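Local structure of insulinase family protease (Yersinia pestis, 3GO9) at residues 70-75 / 158-163; 76-81 / 140-145; 109-114 / 162-167. The protein is a predicted zinc-dependent protease of the insulinase (M16) family, whose peptide-cleaving activity is inferred from its relatives. All blocks are in the same frame, centred on the assembly; numbering follows the deposited sequence.

Contact 1: 70-75 / 158-163; sequences FAHLLP and DPIATF. With ZN (zinc ion), chain C.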
ATOM      1  N   PHE A  70       5.292   3.856 -22.107  1.00  9.50           N
ATOM      2  CA  PHE A  70       6.327   2.832 -22.310  1.00  8.50           C
ATOM      3  C   PHE A  70       6.449   1.899 -21.103  1.00  8.45           C
ATOM      4  O   PHE A  70       6.522   0.674 -21.268  1.00  8.39           O
ATOM      5  CB  PHE A  70       7.697   3.453 -22.632  1.00  8.03           C
ATOM      6  CG  PHE A  70       7.896   3.874 -24.052  1.00  8.54           C
ATOM      7  CD1 PHE A  70       6.858   4.015 -24.958  1.00  9.30           C
ATOM      8  CD2 PHE A  70       9.190   4.090 -24.501  1.00  8.85           C
ATOM      9  CE1 PHE A  70       7.129   4.344 -26.269  1.00 11.74           C
ATOM     10  CE2 PHE A  70       9.451   4.435 -25.790  1.00 11.75           C
ATOM     11  CZ  PHE A  70       8.428   4.585 -26.676  1.00 10.98           C
ATOM     12  N   ALA A  71       6.437   2.435 -19.899  1.00  7.73           N
ATOM     13  CA  ALA A  71       6.641   1.552 -18.730  1.00  7.17           C
ATOM     14  C   ALA A  71       5.473   0.594 -18.578  1.00  7.79           C
ATOM     15  O   ALA A  71       5.614  -0.543 -18.080  1.00  8.86           O
ATOM     16  CB  ALA A  71       6.768   2.388 -17.469  1.00  8.02           C
ATOM     17  N   HIS A  72       4.285   1.052 -18.935  1.00  9.26           N
ATOM     18  CA  HIS A  72       3.086   0.169 -18.838  1.00  9.83           C
ATOM     19  C   HIS A  72       3.059  -0.890 -19.946  1.00  9.28           C
ATOM     20  O   HIS A  72       2.436  -1.960 -19.765  1.00  9.78           O
ATOM     21  CB  HIS A  72       1.837   1.038 -18.840  1.00 10.31           C
ATOM     22  CG  HIS A  72       0.583   0.307 -18.493  1.00 11.46           C
ATOM     23  ND1 HIS A  72       0.276  -0.021 -17.189  1.00 11.95           N
ATOM     24  CD2 HIS A  72      -0.479  -0.045 -19.243  1.00 16.58           C
ATOM     25  CE1 HIS A  72      -0.915  -0.601 -17.169  1.00 13.34           C
ATOM     26  NE2 HIS A  72      -1.363  -0.662 -18.404  1.00 11.84           N
ATOM     27  N   LEU A  73       3.654  -0.601 -21.085  1.00  8.72           N
ATOM     28  CA  LEU A  73       3.677  -1.523 -22.235  1.00  9.21           C
ATOM     29  C   LEU A  73       4.654  -2.680 -22.046  1.00  8.51           C
ATOM     30  O   LEU A  73       4.378  -3.827 -22.398  1.00  8.98           O
ATOM     31  CB  LEU A  73       3.986  -0.799 -23.553  1.00  9.62           C
ATOM     32  CG  LEU A  73       4.067  -1.631 -24.826  1.00 11.50           C
ATOM     33  CD1 LEU A  73       2.831  -2.418 -25.038  1.00 13.86           C
ATOM     34  CD2 LEU A  73       4.363  -0.757 -26.029  1.00 12.30           C
ATOM     35  N   LEU A  74       5.822  -2.383 -21.459  1.00  9.29           N
ATOM     36  CA  LEU A  74       6.891  -3.383 -21.349  1.00  9.12           C
ATOM     37  C   LEU A  74       6.388  -4.689 -20.751  1.00  8.48           C
ATOM     38  O   LEU A  74       6.665  -5.731 -21.302  1.00  9.19           O
ATOM     39  CB  LEU A  74       8.107  -2.832 -20.587  1.00  9.43           C
ATOM     40  CG  LEU A  74       8.903  -1.675 -21.190  1.00  8.31           C
ATOM     41  CD1 LEU A  74       9.968  -1.135 -20.198  1.00  9.88           C
ATOM     42  CD2 LEU A  74       9.517  -2.124 -22.521  1.00  9.56           C
ATOM     43  N   PRO A  75       5.667  -4.660 -19.613  1.00  8.87           N
ATOM     44  CA  PRO A  75       5.284  -5.951 -19.083  1.00  8.42           C
ATOM     45  C   PRO A  75       4.316  -6.724 -19.947  1.00  9.35           C
ATOM     46  O   PRO A  75       4.310  -7.973 -19.875  1.00  9.33           O
ATOM     47  CB  PRO A  75       4.650  -5.609 -17.720  1.00  9.68           C
ATOM     48  CG  PRO A  75       4.532  -4.187 -17.682  1.00 13.21           C
ATOM     49  CD  PRO A  75       5.343  -3.563 -18.683  1.00  9.69           C
ATOM     50  N   ASP A 158      -6.510  -5.890 -21.249  1.00 13.91           N
ATOM     51  CA  ASP A 158      -5.280  -5.309 -20.706  1.00 14.70           C
ATOM     52  C   ASP A 158      -4.939  -6.030 -19.447  1.00 13.91           C
ATOM     53  O   ASP A 158      -5.551  -5.794 -18.400  1.00 15.23           O
ATOM     54  CB  ASP A 158      -5.519  -3.854 -20.406  1.00 15.11           C
ATOM     55  CG  ASP A 158      -4.397  -3.261 -19.688  1.00 16.94           C
ATOM     56  OD1 ASP A 158      -3.224  -3.788 -19.846  1.00 15.62           O
ATOM     57  OD2 ASP A 158      -4.741  -2.317 -18.929  1.00 20.48           O
ATOM     58  N   PRO A 159      -3.927  -6.926 -19.508  1.00 13.82           N
ATOM     59  CA  PRO A 159      -3.620  -7.653 -18.288  1.00 14.42           C
ATOM     60  C   PRO A 159      -2.787  -6.861 -17.297  1.00 13.06           C
ATOM     61  O   PRO A 159      -2.561  -7.328 -16.195  1.00 15.12           O
ATOM     62  CB  PRO A 159      -2.834  -8.861 -18.802  1.00 14.20           C
ATOM     63  CG  PRO A 159      -2.124  -8.355 -19.967  1.00 14.63           C
ATOM     64  CD  PRO A 159      -3.060  -7.314 -20.621  1.00 14.23           C
ATOM     65  N   ILE A 160      -2.330  -5.669 -17.665  1.00 10.47           N
ATOM     66  CA  ILE A 160      -1.444  -4.880 -16.809  1.00 10.38           C
ATOM     67  C   ILE A 160      -2.230  -3.814 -16.027  1.00 11.31           C
ATOM     68  O   ILE A 160      -2.921  -2.966 -16.619  1.00 11.23           O
ATOM     69  CB  ILE A 160      -0.334  -4.186 -17.658  1.00 10.54           C
ATOM     70  CG1 ILE A 160       0.339  -5.214 -18.593  1.00 11.72           C
ATOM     71  CG2 ILE A 160       0.752  -3.514 -16.734  1.00 13.29           C
ATOM     72  CD1 ILE A 160       0.862  -6.511 -17.914  1.00 12.49           C
ATOM     73  N   ALA A 161      -2.157  -3.880 -14.720  1.00  9.32           N
ATOM     74  CA  ALA A 161      -2.891  -2.987 -13.860  1.00  9.53           C
ATOM     75  C   ALA A 161      -2.084  -1.772 -13.542  1.00 10.52           C
ATOM     76  O   ALA A 161      -0.870  -1.697 -13.839  1.00  9.20           O
ATOM     77  CB  ALA A 161      -3.273  -3.701 -12.550  1.00 11.75           C
ATOM     78  N   THR A 162      -2.744  -0.818 -12.917  1.00 12.32           N
ATOM     79  CA  THR A 162      -2.030   0.332 -12.394  1.00 11.84           C
ATOM     80  C   THR A 162      -2.129   0.418 -10.875  1.00 12.26           C
ATOM     81  O   THR A 162      -2.966  -0.226 -10.255  1.00 12.27           O
ATOM     82  CB  THR A 162      -2.621   1.643 -12.974  1.00 11.29           C
ATOM     83  OG1 THR A 162      -4.024   1.725 -12.686  1.00 13.55           O
ATOM     84  CG2 THR A 162      -2.447   1.704 -14.497  1.00 12.49           C
ATOM     85  N   PHE A 163      -1.232   1.173 -10.268  1.00 12.54           N
ATOM     86  CA  PHE A 163      -1.422   1.633  -8.887  1.00 13.81           C
ATOM     87  C   PHE A 163      -1.351   3.156  -8.862  1.00 14.25           C
ATOM     88  O   PHE A 163      -0.370   3.717  -9.359  1.00 12.76           O
ATOM     89  CB  PHE A 163      -0.382   1.097  -7.941  1.00 14.16           C
ATOM     90  CG  PHE A 163      -0.591   1.601  -6.553  1.00 15.90           C
ATOM     91  CD1 PHE A 163      -1.630   1.066  -5.787  1.00 19.37           C
ATOM     92  CD2 PHE A 163       0.115   2.705  -6.077  1.00 17.20           C
ATOM     93  CE1 PHE A 163      -1.895   1.583  -4.532  1.00 22.59           C
ATOM     94  CE2 PHE A 163      -0.147   3.233  -4.810  1.00 24.38           C
ATOM     95  CZ  PHE A 163      -1.163   2.651  -4.042  1.00 21.52           C
TER
HETATM   96 ZN    ZN C 602      -3.278  -1.295 -18.263  0.50 17.50          ZN
HETATM   97  O   HOH W   1      -3.390  -0.510 -19.695  1.00 15.62           O
HETATM   98  O   HOH W   2      -4.191  -0.329 -16.915  1.00 28.86           O

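Contact 2: 76-81 / 140-145; sequences RLALMS and GNLAVS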
ATOM      1  N   ARG A  76       3.513  -6.035 -20.772  1.00  8.38           N
ATOM      2  CA  ARG A  76       2.626  -6.764 -21.660  1.00  9.56           C
ATOM      3  C   ARG A  76       3.449  -7.578 -22.698  1.00  8.90           C
ATOM      4  O   ARG A  76       3.076  -8.682 -23.118  1.00 10.15           O
ATOM      5  CB  ARG A  76       1.686  -5.790 -22.368  1.00 11.03           C
ATOM      6  CG  ARG A  76       0.489  -6.544 -22.958  1.00 13.85           C
ATOM      7  CD  ARG A  76      -0.419  -5.608 -23.716  1.00 17.56           C
ATOM      8  NE  ARG A  76      -1.106  -4.608 -22.900  1.00 17.97           N
ATOM      9  CZ  ARG A  76      -2.135  -3.905 -23.366  1.00 24.39           C
ATOM     10  NH1 ARG A  76      -2.560  -4.097 -24.614  1.00 23.53           N
ATOM     11  NH2 ARG A  76      -2.733  -2.978 -22.614  1.00 23.79           N
ATOM     12  N   LEU A  77       4.584  -7.035 -23.105  1.00  8.99           N
ATOM     13  CA  LEU A  77       5.485  -7.745 -24.024  1.00  7.39           C
ATOM     14  C   LEU A  77       5.937  -9.120 -23.442  1.00  9.16           C
ATOM     15  O   LEU A  77       5.952 -10.115 -24.173  1.00 10.39           O
ATOM     16  CB  LEU A  77       6.683  -6.865 -24.422  1.00  8.57           C
ATOM     17  CG  LEU A  77       6.334  -5.551 -25.032  1.00 10.37           C
ATOM     18  CD1 LEU A  77       7.671  -4.778 -25.351  1.00 13.87           C
ATOM     19  CD2 LEU A  77       5.457  -5.654 -26.303  1.00 10.96           C
ATOM     20  N   ALA A  78       6.282  -9.114 -22.163  1.00  9.57           N
ATOM     21  CA  ALA A  78       6.751 -10.246 -21.422  1.00 10.41           C
ATOM     22  C   ALA A  78       5.691 -11.367 -21.389  1.00 11.48           C
ATOM     23  O   ALA A  78       6.034 -12.543 -21.210  1.00 11.74           O
ATOM     24  CB  ALA A  78       7.182  -9.841 -19.956  1.00 10.23           C
ATOM     25  N   LEU A  79       4.415 -11.007 -21.596  1.00 12.33           N
ATOM     26  CA  LEU A  79       3.323 -11.999 -21.696  1.00 13.11           C
ATOM     27  C   LEU A  79       3.074 -12.452 -23.121  1.00 13.66           C
ATOM     28  O   LEU A  79       2.393 -13.450 -23.352  1.00 18.15           O
ATOM     29  CB  LEU A  79       2.015 -11.442 -21.113  1.00 12.99           C
ATOM     30  CG  LEU A  79       2.098 -11.055 -19.659  1.00 11.15           C
ATOM     31  CD1 LEU A  79       0.852 -10.217 -19.131  1.00 14.26           C
ATOM     32  CD2 LEU A  79       2.291 -12.305 -18.748  1.00 14.92           C
HETATM   33  N   MSE A  80       3.551 -11.723 -24.121  1.00 14.39           N
HETATM   34  CA  MSE A  80       3.396 -12.152 -25.501  1.00 13.95           C
HETATM   35  C   MSE A  80       4.398 -13.236 -25.796  1.00 14.36           C
HETATM   36  O   MSE A  80       4.084 -14.216 -26.465  1.00 16.15           O
HETATM   37  CB  MSE A  80       3.632 -10.991 -26.465  1.00 15.64           C
HETATM   38  CG  MSE A  80       2.768  -9.804 -26.263  1.00 17.70           C
HETATM   39 SE   MSE A  80       0.865 -10.146 -26.551  0.60 20.70          SE
HETATM   40  CE  MSE A  80       0.331 -10.683 -24.890  1.00 18.85           C
ATOM     41  N   SER A  81       5.628 -13.046 -25.347  1.00 12.18           N
ATOM     42  CA  SER A  81       6.671 -13.999 -25.664  1.00 12.49           C
ATOM     43  C   SER A  81       7.798 -13.826 -24.686  1.00 11.18           C
ATOM     44  O   SER A  81       8.031 -12.697 -24.201  1.00 10.68           O
ATOM     45  CB  SER A  81       7.138 -13.824 -27.109  1.00 15.03           C
ATOM     46  OG  SER A  81       8.190 -12.927 -27.211  1.00 20.61           O
ATOM     47  N   GLY A 140      16.178  -8.824 -18.011  1.00  9.76           N
ATOM     48  CA  GLY A 140      17.356  -8.577 -18.860  1.00 11.82           C
ATOM     49  C   GLY A 140      17.312  -8.914 -20.319  1.00 13.20           C
ATOM     50  O   GLY A 140      18.266  -8.563 -21.026  1.00 13.85           O
ATOM     51  N   ASN A 141      16.269  -9.604 -20.789  1.00 10.67           N
ATOM     52  CA  ASN A 141      16.214 -10.017 -22.203  1.00  9.61           C
ATOM     53  C   ASN A 141      14.792  -9.922 -22.754  1.00  9.83           C
ATOM     54  O   ASN A 141      14.341 -10.750 -23.528  1.00 11.64           O
ATOM     55  CB  ASN A 141      16.751 -11.436 -22.362  1.00 10.37           C
ATOM     56  CG  ASN A 141      17.095 -11.796 -23.813  1.00 10.45           C
ATOM     57  OD1 ASN A 141      17.408 -10.952 -24.622  1.00 12.16           O
ATOM     58  ND2 ASN A 141      16.972 -13.083 -24.143  1.00  9.27           N
ATOM     59  N   LEU A 142      14.120  -8.863 -22.383  1.00 10.40           N
ATOM     60  CA  LEU A 142      12.702  -8.650 -22.775  1.00  9.85           C
ATOM     61  C   LEU A 142      12.562  -8.673 -24.301  1.00 10.87           C
ATOM     62  O   LEU A 142      13.408  -8.127 -25.008  1.00 10.19           O
ATOM     63  CB  LEU A 142      12.195  -7.325 -22.200  1.00 11.42           C
ATOM     64  CG  LEU A 142      10.717  -7.027 -22.437  1.00 11.90           C
ATOM     65  CD1 LEU A 142       9.873  -8.011 -21.659  1.00 11.48           C
ATOM     66  CD2 LEU A 142      10.360  -5.555 -22.032  1.00 14.09           C
ATOM     67  N   ALA A 143      11.513  -9.337 -24.797  1.00 11.21           N
ATOM     68  CA  ALA A 143      11.306  -9.529 -26.218  1.00 12.65           C
ATOM     69  C   ALA A 143      10.629  -8.292 -26.796  1.00 13.18           C
ATOM     70  O   ALA A 143       9.423  -8.187 -26.810  1.00 14.53           O
ATOM     71  CB  ALA A 143      10.465 -10.836 -26.489  1.00 13.33           C
ATOM     72  N   VAL A 144      11.428  -7.323 -27.214  1.00 14.35           N
ATOM     73  CA  VAL A 144      10.915  -6.052 -27.690  1.00 14.61           C
ATOM     74  C   VAL A 144      11.208  -6.018 -29.194  1.00 16.41           C
ATOM     75  O   VAL A 144      12.342  -5.875 -29.618  1.00 16.73           O
ATOM     76  CB  VAL A 144      11.607  -4.857 -26.980  1.00 14.26           C
ATOM     77  CG1 VAL A 144      10.961  -3.526 -27.446  1.00 15.66           C
ATOM     78  CG2 VAL A 144      11.530  -5.007 -25.447  1.00 15.02           C
ATOM     79  N   SER A 145      10.182  -6.228 -29.985  1.00 17.41           N
ATOM     80  CA  SER A 145      10.330  -6.222 -31.420  1.00 17.64           C
ATOM     81  C   SER A 145       9.096  -5.677 -32.055  1.00 17.89           C
ATOM     82  O   SER A 145       8.069  -5.511 -31.395  1.00 16.47           O
ATOM     83  CB  SER A 145      10.567  -7.650 -31.911  1.00 18.49           C
ATOM     84  OG  SER A 145       9.397  -8.439 -31.735  1.00 18.77           O
TER
HETATM   85  O   HOH W   3      10.041 -11.265 -23.037  1.00 12.24           O

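Contact 3: 109-114 / 162-167; sequences TSYDFT and TFPQNI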
ATOM      1  N   THR A 109       1.798  -1.440 -12.906  1.00  8.42           N
ATOM      2  CA  THR A 109       2.731  -0.339 -13.090  1.00  9.44           C
ATOM      3  C   THR A 109       2.205   0.951 -12.488  1.00  9.83           C
ATOM      4  O   THR A 109       0.992   1.143 -12.351  1.00 11.45           O
ATOM      5  CB  THR A 109       3.084  -0.109 -14.554  1.00 10.20           C
ATOM      6  OG1 THR A 109       2.029   0.523 -15.233  1.00 13.48           O
ATOM      7  CG2 THR A 109       3.445  -1.434 -15.252  1.00 10.98           C
ATOM      8  N   SER A 110       3.106   1.826 -12.087  1.00  9.48           N
ATOM      9  CA  SER A 110       2.701   2.988 -11.348  1.00  8.62           C
ATOM     10  C   SER A 110       3.636   4.143 -11.701  1.00  8.85           C
ATOM     11  O   SER A 110       4.309   4.110 -12.737  1.00  8.72           O
ATOM     12  CB  SER A 110       2.680   2.617  -9.842  1.00 10.01           C
ATOM     13  OG  SER A 110       2.163   3.661  -9.032  1.00 10.52           O
ATOM     14  N   TYR A 111       3.626   5.190 -10.887  1.00  8.67           N
ATOM     15  CA  TYR A 111       4.440   6.358 -11.125  1.00  9.29           C
ATOM     16  C   TYR A 111       5.914   6.080 -10.967  1.00 10.65           C
ATOM     17  O   TYR A 111       6.721   6.563 -11.704  1.00  9.65           O
ATOM     18  CB  TYR A 111       3.965   7.445 -10.118  1.00  9.83           C
ATOM     19  CG  TYR A 111       2.591   7.899 -10.376  1.00  6.90           C
ATOM     20  CD1 TYR A 111       2.322   8.822 -11.407  1.00  9.36           C
ATOM     21  CD2 TYR A 111       1.495   7.390  -9.678  1.00  8.16           C
ATOM     22  CE1 TYR A 111       0.992   9.197 -11.686  1.00 10.31           C
ATOM     23  CE2 TYR A 111       0.206   7.791  -9.948  1.00  9.34           C
ATOM     24  CZ  TYR A 111      -0.045   8.707 -10.949  1.00  9.22           C
ATOM     25  OH  TYR A 111      -1.359   9.090 -11.230  1.00 10.73           O
ATOM     26  N   ASP A 112       6.271   5.299  -9.931  1.00  9.65           N
ATOM     27  CA  ASP A 112       7.667   5.085  -9.577  1.00 10.34           C
ATOM     28  C   ASP A 112       8.087   3.646  -9.426  1.00 10.92           C
ATOM     29  O   ASP A 112       9.217   3.389  -9.035  1.00 11.21           O
ATOM     30  CB  ASP A 112       8.098   5.905  -8.339  1.00 11.43           C
ATOM     31  CG  ASP A 112       7.444   5.507  -7.067  1.00 16.13           C
ATOM     32  OD1 ASP A 112       6.665   4.543  -7.069  1.00 18.84           O
ATOM     33  OD2 ASP A 112       7.697   6.229  -6.050  1.00 19.31           O
ATOM     34  N   PHE A 113       7.220   2.733  -9.832  1.00  8.99           N
ATOM     35  CA  PHE A 113       7.547   1.325  -9.829  1.00  9.31           C
ATOM     36  C   PHE A 113       6.738   0.530 -10.825  1.00  8.46           C
ATOM     37  O   PHE A 113       5.662   0.933 -11.267  1.00  9.40           O
ATOM     38  CB  PHE A 113       7.416   0.686  -8.414  1.00 10.37           C
ATOM     39  CG  PHE A 113       6.020   0.501  -7.959  1.00 10.01           C
ATOM     40  CD1 PHE A 113       5.316  -0.685  -8.227  1.00 12.00           C
ATOM     41  CD2 PHE A 113       5.362   1.520  -7.237  1.00 11.46           C
ATOM     42  CE1 PHE A 113       4.018  -0.856  -7.781  1.00 16.75           C
ATOM     43  CE2 PHE A 113       4.019   1.359  -6.844  1.00 11.88           C
ATOM     44  CZ  PHE A 113       3.381   0.191  -7.066  1.00 14.07           C
ATOM     45  N   THR A 114       7.288  -0.639 -11.149  1.00  8.01           N
ATOM     46  CA  THR A 114       6.563  -1.758 -11.780  1.00  8.32           C
ATOM     47  C   THR A 114       6.724  -2.983 -10.895  1.00  8.75           C
ATOM     48  O   THR A 114       7.842  -3.311 -10.463  1.00  9.81           O
ATOM     49  CB  THR A 114       7.196  -2.034 -13.134  1.00  8.28           C
ATOM     50  OG1 THR A 114       7.016  -0.862 -13.940  1.00  9.64           O
ATOM     51  CG2 THR A 114       6.549  -3.188 -13.898  1.00  9.68           C
ATOM     52  N   THR A 162      -2.744  -0.818 -12.917  1.00 12.32           N
ATOM     53  CA  THR A 162      -2.030   0.332 -12.394  1.00 11.84           C
ATOM     54  C   THR A 162      -2.129   0.418 -10.875  1.00 12.26           C
ATOM     55  O   THR A 162      -2.966  -0.226 -10.255  1.00 12.27           O
ATOM     56  CB  THR A 162      -2.621   1.643 -12.974  1.00 11.29           C
ATOM     57  OG1 THR A 162      -4.024   1.725 -12.686  1.00 13.55           O
ATOM     58  CG2 THR A 162      -2.447   1.704 -14.497  1.00 12.49           C
ATOM     59  N   PHE A 163      -1.232   1.173 -10.268  1.00 12.54           N
ATOM     60  CA  PHE A 163      -1.422   1.633  -8.887  1.00 13.81           C
ATOM     61  C   PHE A 163      -1.351   3.156  -8.862  1.00 14.25           C
ATOM     62  O   PHE A 163      -0.370   3.717  -9.359  1.00 12.76           O
ATOM     63  CB  PHE A 163      -0.382   1.097  -7.941  1.00 14.16           C
ATOM     64  CG  PHE A 163      -0.591   1.601  -6.553  1.00 15.90           C
ATOM     65  CD1 PHE A 163      -1.630   1.066  -5.787  1.00 19.37           C
ATOM     66  CD2 PHE A 163       0.115   2.705  -6.077  1.00 17.20           C
ATOM     67  CE1 PHE A 163      -1.895   1.583  -4.532  1.00 22.59           C
ATOM     68  CE2 PHE A 163      -0.147   3.233  -4.810  1.00 24.38           C
ATOM     69  CZ  PHE A 163      -1.163   2.651  -4.042  1.00 21.52           C
ATOM     70  N   PRO A 164      -2.363   3.842  -8.277  1.00 14.64           N
ATOM     71  CA  PRO A 164      -3.645   3.333  -7.821  1.00 14.57           C
ATOM     72  C   PRO A 164      -4.371   2.564  -8.921  1.00 13.95           C
ATOM     73  O   PRO A 164      -4.144   2.732 -10.142  1.00 12.09           O
ATOM     74  CB  PRO A 164      -4.415   4.623  -7.405  1.00 14.81           C
ATOM     75  CG  PRO A 164      -3.329   5.541  -6.970  1.00 16.37           C
ATOM     76  CD  PRO A 164      -2.250   5.280  -8.018  1.00 15.30           C
ATOM     77  N   GLN A 165      -5.284   1.701  -8.492  1.00 16.49           N
ATOM     78  CA  GLN A 165      -5.955   0.829  -9.385  1.00 16.92           C
ATOM     79  C   GLN A 165      -6.821   1.549 -10.430  1.00 16.70           C
ATOM     80  O   GLN A 165      -6.933   1.109 -11.580  1.00 15.40           O
ATOM     81  CB  GLN A 165      -6.774  -0.189  -8.570  1.00 19.66           C
ATOM     82  CG  GLN A 165      -7.673  -0.999  -9.373  1.00 25.80           C
ATOM     83  CD  GLN A 165      -8.203  -2.197  -8.580  1.00 32.93           C
ATOM     84  OE1 GLN A 165      -8.474  -3.251  -9.144  1.00 36.16           O
ATOM     85  NE2 GLN A 165      -8.328  -2.028  -7.256  1.00 38.01           N
ATOM     86  N   ASN A 166      -7.386   2.705 -10.037  1.00 16.90           N
ATOM     87  CA  ASN A 166      -8.183   3.478 -10.944  1.00 16.56           C
ATOM     88  C   ASN A 166      -7.678   4.923 -10.961  1.00 15.66           C
ATOM     89  O   ASN A 166      -7.974   5.716 -10.061  1.00 14.84           O
ATOM     90  CB  ASN A 166      -9.679   3.451 -10.550  1.00 18.28           C
ATOM     91  CG  ASN A 166     -10.524   4.289 -11.478  1.00 19.78           C
ATOM     92  OD1 ASN A 166     -10.067   4.766 -12.540  1.00 25.41           O
ATOM     93  ND2 ASN A 166     -11.811   4.452 -11.112  1.00 26.25           N
ATOM     94  N   ILE A 167      -6.861   5.209 -11.962  1.00 13.86           N
ATOM     95  CA  ILE A 167      -6.209   6.550 -12.067  1.00 13.46           C
ATOM     96  C   ILE A 167      -7.234   7.588 -12.412  1.00 13.36           C
ATOM     97  O   ILE A 167      -7.027   8.773 -12.172  1.00 11.82           O
ATOM     98  CB  ILE A 167      -5.123   6.467 -13.151  1.00 14.53           C
ATOM     99  CG1 ILE A 167      -4.034   5.442 -12.751  1.00 13.07           C
ATOM    100  CG2 ILE A 167      -4.500   7.788 -13.417  1.00 13.82           C
ATOM    101  CD1 ILE A 167      -3.211   5.715 -11.505  1.00 10.91           C
TER

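Contact 1: 70-75 / 158-163
H72 and the 158-163 segment hold a zinc ion between them. The metal is bound by H72 NE2 at 2.0 Å, by D158 OD2 at 1.9 Å and, more loosely, by the backbone O of I160 at 2.4 Å; two modelled waters complete the site, one of them doubtfully close to the metal. H72 CG stands anti to the backbone N (chi1 -169°), which swings the ring toward 158-163 although CB does not point there. Hydrogen bonds to the atoms that do not bind the metal would steady both side-chain ligands. D158 OD1 accepts from I160 N at 3.0 Å in an Asx turn, met 61° above the carboxylate plane, and also takes a salt bridge from R76; H72 ND1 pairs with T109. Apolar contacts surround the ring. I160 lies over one imidazole face, its CG2 3.4 Å from H72 CE1, and its CB makes a CH-pi contact. I160 CD1 reaches on to P75 CB at 3.9 Å. Of the HXXEH motif usual in M16 peptidases, H72 probably matches the first histidine; P75 and R76 stand where glutamate and the second histidine would be, so the usual site appears incomplete. The 70-75 part of helix 70-80 and strand 160-162 run at 145°, their axes 8.8 Å apart at closest approach, with strand 107-109 beside the strand and helix 196-206 against F70, L73 and L74.

Contact 2: 76-81 / 140-145
L77 and A78, on the last turns of helix 70-80, pack on L142, A143 and V144, which link helix 125-140 to helix 146-153 through an inverse gamma turn centred on A143. The tight part is apolar. L142 has CG anti to its backbone N (chi1 -176°), which brings the end of the side chain in toward the helix, and its CD1 branch meets A78 CB at 3.7 Å. The L77 and V144 side chains cross obliquely, L77 CD1 lying 3.9 Å from V144 CG2. L77 CD1 is also 4.3 Å from the other branch of L142, CD2. L77 CB rests 3.9 Å from A143 O, a carbonyl already taken as acceptor by T148. Around this apolar patch L77 also touches V149 and A152 of helix 146-153 and L199 of helix 196-206, so it sits where several helices converge, while W134 of helix 125-140 donates to A78 O.

The other side is more exposed and bridged by water, although it holds the shortest contact: S81 OG comes within 3.2 Å of A143 CB. S81 and A143 are both partly exposed, and polar contact between the segments passes through solvent instead of a direct bond. At this end of the helix L77 O accepts from both M80 N and S81 N. One water donates to S81 O at 2.7 Å and accepts from A143 N at 3.0 Å.

Contact 3: 109-114 / 162-167
T109 O projects between T162 and F163 and is gripped twice: F163 N donates to it at 3.0 Å (N-H...O angle 150°), and T162 CA brings a C-H to it at 3.1 Å. This is the parallel bridge of T109 with T162, and just beyond it the two chains trade backbone pairing for side-chain fitting. S110 is the first bump, received by a hollow walled by F163 O and the F163 ring edge. Its OG, anti to the backbone N (chi1 -174°), donates to F163 O at 2.6 Å, approaching 35° above the carbonyl plane; S110 OG also lies in plane at the edge of the F163 ring. S110 CB meanwhile sits 3.5 Å above one face of the F113 ring, displaced toward its rim, so that S110 touches both phenylalanines. Their side chains cross obliquely, F113 CZ coming 4.0 Å from F163 CB. On the other flank Y111 is the bump, set against P164 and I167. P164, which follows a cis peptide bond, presents CD to the edge of the Y111 ring, 4.0 Å from CE2, and crosses it at about a right angle; P164 CD also lies above the rim of one F163 face. I167 meets Y111 tip to tip, its CD1 3.9 Å from Y111 OH, a hydroxyl whose polar partner is W172 of helix 170-175. The bend that brings P164 and I167 here is tied by T162 OG1, donating to P164 O at 2.7 Å. S110 N bonds to F113 O within its own loop. The arrangement is a single parallel bridge at the edge of the mixed sheet of the M16 domain, continued by side-chain packing between a beta-hairpin loop and the chain leaving the edge strand.

In the fold
Contacts 1 and 3 adjoin at the zinc site, their centres 9 Å apart and T162 and F163 common to both. H72 ND1 lies 2.7 Å from T109 OG1, a probable hydrogen bond by which the hairpin of contact 3 would help position a first-shell ligand, while A161 O probably accepts from T109 N at 2.8 Å. Contact 2 continues helix 70-80 away from the metal: its centre is 12 Å from that of contact 1, and the L77 side chain is about 12 Å from the zinc. The two are joined by the R76 NH2 to D158 OD1 salt bridge, 2.9 Å, and by L74 CD2 packing on L142 CD2 at 3.6 Å. Contacts 2 and 3, with centres 20 Å apart, do not touch.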